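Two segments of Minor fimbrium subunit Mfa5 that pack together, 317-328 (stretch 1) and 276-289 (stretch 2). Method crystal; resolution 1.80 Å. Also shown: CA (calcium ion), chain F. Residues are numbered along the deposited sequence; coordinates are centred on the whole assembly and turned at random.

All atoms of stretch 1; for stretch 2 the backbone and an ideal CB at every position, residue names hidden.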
# COMPACT_ATOMS: atom_id res chain seq x y z
N THR A 317 15.75 23.11 45.50
CA THR A 317 15.48 24.44 45.99
C THR A 317 16.72 24.97 46.69
O THR A 317 17.65 24.24 47.03
CB THR A 317 14.27 24.50 46.93
OG1 THR A 317 14.46 23.59 48.01
CG2 THR A 317 13.02 24.14 46.17
N PHE A 318 16.74 26.29 46.81
CA PHE A 318 17.63 27.00 47.71
C PHE A 318 16.75 28.00 48.44
O PHE A 318 15.96 28.69 47.79
CB PHE A 318 18.73 27.75 46.97
CG PHE A 318 19.55 28.65 47.89
CD1 PHE A 318 20.51 28.09 48.70
CD2 PHE A 318 19.30 30.01 47.96
CE1 PHE A 318 21.25 28.88 49.55
CE2 PHE A 318 20.04 30.82 48.81
CZ PHE A 318 21.01 30.24 49.59
N ASP A 319 16.86 28.09 49.77
CA ASP A 319 16.09 29.10 50.52
C ASP A 319 14.59 28.87 50.34
O ASP A 319 13.78 29.81 50.33
CB ASP A 319 16.48 30.51 50.07
CG ASP A 319 16.03 31.64 51.03
OD1 ASP A 319 15.82 31.39 52.22
OD2 ASP A 319 15.92 32.80 50.57
N GLY A 320 14.22 27.61 50.12
CA GLY A 320 12.86 27.18 49.91
C GLY A 320 12.26 27.48 48.55
O GLY A 320 11.06 27.26 48.38
N VAL A 321 13.03 27.99 47.59
CA VAL A 321 12.49 28.36 46.29
C VAL A 321 13.42 27.85 45.19
O VAL A 321 14.54 27.41 45.46
CB VAL A 321 12.28 29.89 46.14
CG1 VAL A 321 11.31 30.43 47.21
CG2 VAL A 321 13.60 30.64 46.19
N ALA A 322 12.95 27.95 43.95
CA ALA A 322 13.75 27.54 42.79
C ALA A 322 13.87 28.75 41.87
O ALA A 322 13.89 29.88 42.35
CB ALA A 322 13.11 26.35 42.10
N GLY A 323 13.93 28.55 40.56
CA GLY A 323 14.23 29.66 39.68
C GLY A 323 14.90 29.18 38.39
O GLY A 323 15.23 28.01 38.24
N ALA A 324 15.08 30.13 37.47
CA ALA A 324 15.84 29.86 36.24
C ALA A 324 17.23 29.36 36.55
O ALA A 324 17.78 28.54 35.80
CB ALA A 324 15.91 31.12 35.39
N LEU A 325 17.81 29.81 37.67
CA LEU A 325 19.03 29.26 38.23
C LEU A 325 18.78 28.97 39.70
O LEU A 325 18.18 29.80 40.40
CB LEU A 325 20.21 30.20 38.08
CG LEU A 325 20.75 30.41 36.66
CD1 LEU A 325 21.85 31.46 36.74
CD2 LEU A 325 21.21 29.13 36.02
N VAL A 326 19.21 27.80 40.17
CA VAL A 326 19.07 27.43 41.57
C VAL A 326 20.46 27.26 42.17
O VAL A 326 21.21 26.33 41.84
CB VAL A 326 18.23 26.17 41.76
CG1 VAL A 326 17.96 25.93 43.28
CG2 VAL A 326 16.91 26.28 41.05
N TYR A 327 20.80 28.16 43.08
CA TYR A 327 22.09 28.15 43.74
C TYR A 327 22.32 26.85 44.50
O TYR A 327 21.42 26.35 45.17
CB TYR A 327 22.14 29.36 44.68
CG TYR A 327 23.40 29.53 45.47
CD1 TYR A 327 24.64 29.49 44.86
CD2 TYR A 327 23.34 29.77 46.85
CE1 TYR A 327 25.80 29.65 45.62
CE2 TYR A 327 24.48 29.94 47.60
CZ TYR A 327 25.70 29.88 46.97
OH TYR A 327 26.83 30.06 47.74
N GLU A 328 23.53 26.30 44.36
CA GLU A 328 23.98 25.09 45.06
C GLU A 328 25.02 25.53 46.09
O GLU A 328 26.21 25.71 45.75
CB GLU A 328 24.57 24.08 44.07
CG GLU A 328 25.19 22.83 44.70
CD GLU A 328 24.32 22.21 45.78
OE1 GLU A 328 23.49 21.32 45.47
OE2 GLU A 328 24.46 22.62 46.95
N UNK A 276 15.93 38.41 39.02
CA UNK A 276 14.95 37.76 38.16
C UNK A 276 15.30 36.28 37.92
O UNK A 276 14.41 35.47 37.63
CB UNK A 276 14.86 38.50 36.83
N UNK A 277 16.58 35.94 38.01
CA UNK A 277 17.08 34.62 37.62
C UNK A 277 17.36 33.69 38.78
O UNK A 277 17.10 32.49 38.67
CB UNK A 277 18.36 34.78 36.80
N UNK A 278 17.93 34.20 39.87
CA UNK A 278 18.58 33.34 40.85
C UNK A 278 17.67 33.13 42.05
O UNK A 278 17.26 34.09 42.71
CB UNK A 278 19.92 33.94 41.29
N UNK A 279 17.39 31.85 42.35
CA UNK A 279 16.67 31.41 43.53
C UNK A 279 16.95 32.26 44.75
O UNK A 279 18.06 32.22 45.30
CB UNK A 279 17.02 29.95 43.83
N UNK A 280 15.93 33.00 45.20
CA UNK A 280 16.02 33.71 46.47
C UNK A 280 14.62 33.97 47.02
O UNK A 280 13.75 34.41 46.27
CB UNK A 280 16.79 35.02 46.30
N UNK A 281 14.42 33.72 48.31
CA UNK A 281 13.19 34.10 48.99
C UNK A 281 13.37 35.51 49.53
O UNK A 281 14.13 35.69 50.49
CB UNK A 281 12.84 33.12 50.11
N UNK A 282 12.74 36.53 48.95
CA UNK A 282 13.01 37.91 49.40
C UNK A 282 12.60 38.15 50.84
O UNK A 282 13.06 39.12 51.44
CB UNK A 282 12.28 38.91 48.50
N UNK A 283 11.76 37.28 51.41
CA UNK A 283 11.27 37.44 52.76
C UNK A 283 12.26 36.98 53.82
O UNK A 283 12.14 37.40 54.98
CB UNK A 283 9.95 36.67 52.92
N UNK A 284 13.19 36.15 53.48
CA UNK A 284 14.15 35.63 54.44
C UNK A 284 15.49 36.33 54.28
O UNK A 284 15.86 36.73 53.17
CB UNK A 284 14.31 34.12 54.27
N UNK A 285 16.25 36.48 55.37
CA UNK A 285 17.55 37.15 55.24
C UNK A 285 18.55 36.36 54.44
O UNK A 285 19.48 36.95 53.89
CB UNK A 285 18.14 37.44 56.62
N UNK A 286 18.40 35.04 54.35
CA UNK A 286 19.34 34.22 53.60
C UNK A 286 19.36 34.66 52.14
O UNK A 286 18.32 34.91 51.53
CB UNK A 286 18.98 32.74 53.71
N UNK A 287 20.56 34.83 51.60
CA UNK A 287 20.66 35.19 50.20
C UNK A 287 21.69 34.32 49.52
O UNK A 287 22.68 33.90 50.14
CB UNK A 287 21.01 36.67 50.04
N UNK A 288 21.48 34.01 48.25
CA UNK A 288 22.48 33.25 47.50
C UNK A 288 23.67 34.13 47.16
O UNK A 288 23.58 35.35 47.19
CB UNK A 288 21.87 32.67 46.22
N UNK A 289 24.79 33.49 46.86
CA UNK A 289 25.81 34.15 46.06
C UNK A 289 25.33 34.25 44.62
O UNK A 289 24.69 33.33 44.10
CB UNK A 289 27.14 33.40 46.14
CA CA F . 16.13 35.26 51.28

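Position 276 is helical, and its CB points away from stretch 1. Almost any side chain would suit. It is N276; its backbone O accepts from water 1, which accepts from A324 N.

At 277 the CB points sideways, 4.6 Å from A324 CB. An apolar or aromatic group could cover that methyl. It is Y277, with CD1 3.8 Å from A324 CB. Its backbone O accepts from L325 N at 2.9 Å.

Position 278 leaves the helix and forms a single beta bridge with L325. Its CB points away, so stretch 1 decides little; the extended backbone suits a beta-branched residue, but many others would fit. It is V278; CG2 lies 4.4 Å from L325 CD1.

At 279 the CB points toward stretch 1, 3.5 Å from A322 O and 3.6 Å from L325 O. Y327 N is a nearby donor. A small residue is favoured, best an acceptor; Ala, Ser or Cys are candidates. It is S279. OG, at chi1 p, accepts from Y327 N at 3.1 Å, and the backbone N donates to L325 O at 2.9 Å.

The calcium lies beside the D319 carboxylate. The carbonyls of 281, 284 and 286 already reach it, so a side-chain oxygen is possible at 280 and 284 but not needed at 281 or 286. At 280 the CB points away, yet Asn or Asp could turn back. It is N280, whose OD1 binds calcium at 2.8 Å.

At 281 the CB points toward stretch 1, 3.1 Å from D319 OD2. The position opens a type I turn, where Asn, Asp or Ser suit. It is N281; OD1 accepts from the backbone N of 283 at 3.0 Å. Its own N donates to D319 OD2 at 2.9 Å, and its O binds calcium at 2.2 Å.

Positions 282 and 283 are mid-turn, clear of stretch 1. Phi of -64° allows proline at 282; small polar residues suit 283. They are P282 and S283.

At 284 the CB is 3.7 Å from D319 OD1. A hydroxyl could serve carboxylate and metal together. It is T284: OG1 donates to D319 OD1 at 2.8 Å and binds calcium at 2.4 Å.

Position 285 is free of stretch 1; phi of -68° permits proline, among many others. It is P285.

At 286 the CB is 5.2 Å from F318 CZ. The ring invites an aliphatic chain, though the carboxylate would also accept a donor. It is L286; CG is 3.9 Å from F318 CZ, and its O binds calcium at 2.2 Å.

Position 287 points away, so many residues would do; it is T287.

At 288 the CB lies 3.3 Å from Y327 CD2 and 3.7 Å from F318 CE2. A compact apolar group suits. It is P288, CB 3.5 Å from Y327 CD2.

At 289 the CB is near Y327 OH, favouring a polar residue. It is N289; ND2 donates to Y327 OH at 2.8 Å.

Stretch 2 (276-289) NYVSNNPSTPLTPN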
# COMPACT_ATOMS: atom_id res chain seq x y z
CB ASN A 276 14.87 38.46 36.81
CG ASN A 276 14.13 39.79 36.87
OD1 ASN A 276 13.60 40.18 37.90
ND2 ASN A 276 14.08 40.47 35.74
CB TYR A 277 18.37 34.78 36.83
CG TYR A 277 18.13 35.11 35.39
CD1 TYR A 277 18.07 34.11 34.44
CD2 TYR A 277 17.97 36.41 34.98
CE1 TYR A 277 17.86 34.39 33.13
CE2 TYR A 277 17.76 36.71 33.63
CZ TYR A 277 17.68 35.69 32.73
OH TYR A 277 17.46 35.94 31.38
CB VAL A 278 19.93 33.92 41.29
CG1 VAL A 278 20.59 32.99 42.26
CG2 VAL A 278 20.82 34.16 40.10
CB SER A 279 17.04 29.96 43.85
OG SER A 279 18.43 29.86 44.10
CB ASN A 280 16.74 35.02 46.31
CG ASN A 280 16.76 35.82 47.62
OD1 ASN A 280 17.11 35.28 48.67
ND2 ASN A 280 16.32 37.08 47.56
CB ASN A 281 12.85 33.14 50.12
CG ASN A 281 11.46 33.38 50.70
OD1 ASN A 281 10.94 34.50 50.65
ND2 ASN A 281 10.86 32.34 51.24
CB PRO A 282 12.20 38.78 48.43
CG PRO A 282 11.12 37.88 47.91
CD PRO A 282 11.69 36.47 47.91
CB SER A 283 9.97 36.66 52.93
OG SER A 283 8.94 37.21 52.13
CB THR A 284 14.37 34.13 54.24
OG1 THR A 284 15.06 33.93 52.99
CG2 THR A 284 13.05 33.39 54.21
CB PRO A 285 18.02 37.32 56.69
CG PRO A 285 16.81 37.17 57.52
CD PRO A 285 15.90 36.23 56.78
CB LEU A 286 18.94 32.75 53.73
CG LEU A 286 19.70 31.71 52.91
CD1 LEU A 286 21.17 31.62 53.32
CD2 LEU A 286 19.01 30.36 53.04
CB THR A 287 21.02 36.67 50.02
OG1 THR A 287 22.29 36.93 50.64
CG2 THR A 287 19.95 37.55 50.65
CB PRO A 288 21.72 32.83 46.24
CG PRO A 288 20.75 33.94 46.02
CD PRO A 288 20.34 34.43 47.41
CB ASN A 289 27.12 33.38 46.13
CG ASN A 289 27.82 33.60 47.45
OD1 ASN A 289 28.38 34.65 47.70
ND2 ASN A 289 27.81 32.60 48.30
O HOH W 1 13.70 32.81 37.82
O HOH W 2 13.58 33.15 43.26
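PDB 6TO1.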